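Local coordinates for periplasmic sugar-binding protein (Chloroflexus aurantiacus, PDB 4RXU) that binds D-glucose in the cleft between its two lobes and probably serves as the solute-binding component of an ABC-type sugar transporter, at residues F297-R301 with A351-Y357. Sequence-based numbering, arbitrary orientation.
Sequences FKDVR and ALIDSGY. With BGC (beta-D-glucopyranose), chain C.
The ring of Phe297 turns its edge to one face of the Tyr357 ring, CE1 over the middle, the centroids 4.7 Å apart and the planes at 79°, a T-shaped stack. Leu352 CD2 lies over one face of Phe297, a CH-pi contact 3.6 Å from the ring centroid, and the backbone N of Asp299 sits above the other face, toward the rim. At the edge of Tyr357 come Asp299 OD1 and Arg301 NE. Tyr357 CA lies over one face of the Arg301 guanidinium, with Ser355 O and a water at its edge, in plane. In this periplasmic binding protein fold the contact probably lies by the hinge, where strand 295-298 passes into helix 300-315 and the last turn of helix 348-354 and the residues after it pack against this junction. Tyr357 OH rests on Val300, 3.4 Å from its CB, and is hydrogen-bonded to Gln47.

Asp299 is the N-cap of helix 300-315, and Arg301 folds back to hold it side-on: NE meets the syn lone pair of OD1 in a nearly straight bond (170°), while NH2 takes OD2. The bend at chi3 (-64°) turns the guanidinium so that NH1 and NH2 also grasp Ser355 O, both from one face of that carbonyl. With Arg301 exchanged for alanine, the Asp299 carboxylate would probably lose its charged mate and Ser355 O both side-chain donors. Next to Asp299, Lys298 NZ donates to O2 (2.9 Å) and O3 of glucose and to Gln277. Within 351-357, Ser355 OG donates to Ala351 O, 2.6 Å away, from above the carbonyl plane.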
loop_
_atom_site.group_PDB
_atom_site.type_symbol
_atom_site.label_atom_id
_atom_site.label_comp_id
_atom_site.label_asym_id
_atom_site.label_seq_id
_atom_site.Cartn_x
_atom_site.Cartn_y
_atom_site.Cartn_z
ATOM N N PHE A 297 3.722 6.795 6.650
ATOM C CA PHE A 297 4.005 5.793 7.675
ATOM C C PHE A 297 2.706 5.113 8.050
ATOM O O PHE A 297 1.755 5.771 8.441
ATOM C CB PHE A 297 4.606 6.472 8.910
ATOM C CG PHE A 297 4.707 5.591 10.135
ATOM C CD1 PHE A 297 5.291 4.329 10.058
ATOM C CD2 PHE A 297 4.220 6.020 11.364
ATOM C CE1 PHE A 297 5.386 3.530 11.180
ATOM C CE2 PHE A 297 4.323 5.213 12.493
ATOM C CZ PHE A 297 4.894 3.967 12.389
ATOM N N LYS A 298 2.692 3.790 7.926
ATOM C CA LYS A 298 1.566 2.936 8.284
ATOM C C LYS A 298 2.053 1.989 9.381
ATOM O O LYS A 298 2.899 1.135 9.123
ATOM C CB LYS A 298 1.063 2.173 7.049
ATOM C CG LYS A 298 0.916 3.049 5.803
ATOM C CD LYS A 298 0.034 2.498 4.711
ATOM C CE LYS A 298 0.484 1.130 4.258
ATOM N NZ LYS A 298 -0.260 0.759 3.020
ATOM N N ASP A 299 1.590 2.198 10.611
ATOM C CA ASP A 299 2.160 1.496 11.743
ATOM C C ASP A 299 1.689 0.051 11.737
ATOM O O ASP A 299 0.613 -0.274 12.218
ATOM C CB ASP A 299 1.807 2.223 13.051
ATOM C CG ASP A 299 2.608 1.743 14.234
ATOM O OD1 ASP A 299 3.112 0.590 14.204
ATOM O OD2 ASP A 299 2.730 2.533 15.198
ATOM N N VAL A 300 2.532 -0.803 11.167
ATOM C CA VAL A 300 2.254 -2.231 11.062
ATOM C C VAL A 300 2.069 -2.887 12.422
ATOM O O VAL A 300 1.381 -3.896 12.536
ATOM C CB VAL A 300 3.344 -2.936 10.207
ATOM C CG1 VAL A 300 3.122 -4.444 10.172
ATOM C CG2 VAL A 300 3.351 -2.399 8.780
ATOM N N ARG A 301 2.661 -2.336 13.473
ATOM C CA ARG A 301 2.380 -2.873 14.813
ATOM C C ARG A 301 0.889 -2.802 15.161
ATOM O O ARG A 301 0.325 -3.723 15.753
ATOM C CB ARG A 301 3.177 -2.123 15.897
ATOM C CG ARG A 301 4.670 -2.116 15.654
ATOM C CD ARG A 301 5.386 -1.232 16.646
ATOM N NE ARG A 301 4.983 0.155 16.500
ATOM C CZ ARG A 301 5.453 1.157 17.226
ATOM N NH1 ARG A 301 6.348 0.924 18.187
ATOM N NH2 ARG A 301 4.998 2.384 17.003
ATOM N N ALA A 351 8.127 10.480 14.434
ATOM C CA ALA A 351 7.170 9.493 13.936
ATOM C C ALA A 351 7.676 8.051 14.027
ATOM O O ALA A 351 6.887 7.150 14.307
ATOM C CB ALA A 351 6.765 9.804 12.511
ATOM N N LEU A 352 8.969 7.844 13.765
ATOM C CA LEU A 352 9.510 6.508 13.610
ATOM C C LEU A 352 10.387 6.066 14.756
ATOM O O LEU A 352 10.509 4.859 14.981
ATOM C CB LEU A 352 10.289 6.399 12.298
ATOM C CG LEU A 352 9.501 6.704 11.022
ATOM C CD1 LEU A 352 10.402 6.468 9.820
ATOM C CD2 LEU A 352 8.233 5.837 10.931
ATOM N N ILE A 353 11.038 7.013 15.428
ATOM C CA ILE A 353 12.010 6.674 16.464
ATOM C C ILE A 353 11.401 6.849 17.856
ATOM O O ILE A 353 11.425 5.924 18.672
ATOM C CB ILE A 353 13.284 7.519 16.323
ATOM C CG1 ILE A 353 13.902 7.387 14.924
ATOM C CG2 ILE A 353 14.280 7.155 17.418
ATOM C CD1 ILE A 353 13.964 6.014 14.328
ATOM N N ASP A 354 10.812 7.997 18.107
ATOM C CA ASP A 354 10.202 8.268 19.427
ATOM C C ASP A 354 8.996 7.359 19.672
ATOM O O ASP A 354 8.654 7.022 20.819
ATOM C CB ASP A 354 9.830 9.749 19.544
ATOM C CG ASP A 354 11.043 10.663 19.515
ATOM O OD1 ASP A 354 12.169 10.167 19.743
ATOM O OD2 ASP A 354 10.854 11.880 19.279
ATOM N N SER A 355 8.385 6.933 18.582
ATOM C CA SER A 355 7.288 5.965 18.606
ATOM C C SER A 355 7.739 4.523 18.878
ATOM O O SER A 355 6.909 3.635 19.062
ATOM C CB SER A 355 6.588 5.980 17.267
ATOM O OG SER A 355 7.463 5.488 16.246
ATOM N N GLY A 356 9.037 4.281 18.845
ATOM C CA GLY A 356 9.564 2.932 18.991
ATOM C C GLY A 356 9.536 2.032 17.775
ATOM O O GLY A 356 9.940 0.879 17.862
ATOM N N TYR A 357 9.086 2.551 16.641
ATOM C CA TYR A 357 8.973 1.719 15.460
ATOM C C TYR A 357 10.327 1.172 15.031
ATOM O O TYR A 357 10.496 -0.053 14.819
ATOM C CB TYR A 357 8.331 2.495 14.316
ATOM C CG TYR A 357 7.750 1.617 13.230
ATOM C CD1 TYR A 357 6.559 0.971 13.430
ATOM C CD2 TYR A 357 8.408 1.424 12.012
ATOM C CE1 TYR A 357 5.997 0.144 12.461
ATOM C CE2 TYR A 357 7.837 0.640 11.027
ATOM C CZ TYR A 357 6.619 -0.007 11.262
ATOM O OH TYR A 357 5.998 -0.787 10.284
HETATM C C2 BGC C . 0.280 -2.325 0.755
HETATM C C3 BGC C . 1.477 -1.398 0.683
HETATM C C4 BGC C . 2.593 -2.078 -0.096
HETATM C C5 BGC C . 2.092 -2.588 -1.448
HETATM C C6 BGC C . 3.113 -3.416 -2.196
HETATM C C1 BGC C . -0.095 -2.568 -0.698
HETATM O O1 BGC C . -1.325 -3.217 -0.836
HETATM O O2 BGC C . -0.774 -1.687 1.483
HETATM O O3 BGC C . 1.885 -1.102 2.016
HETATM O O4 BGC C . 3.610 -1.098 -0.381
HETATM O O5 BGC C . 0.929 -3.375 -1.280
HETATM O O6 BGC C . 3.675 -4.441 -1.373
HETATM O O HOH W 1 7.734 -1.251 19.047
#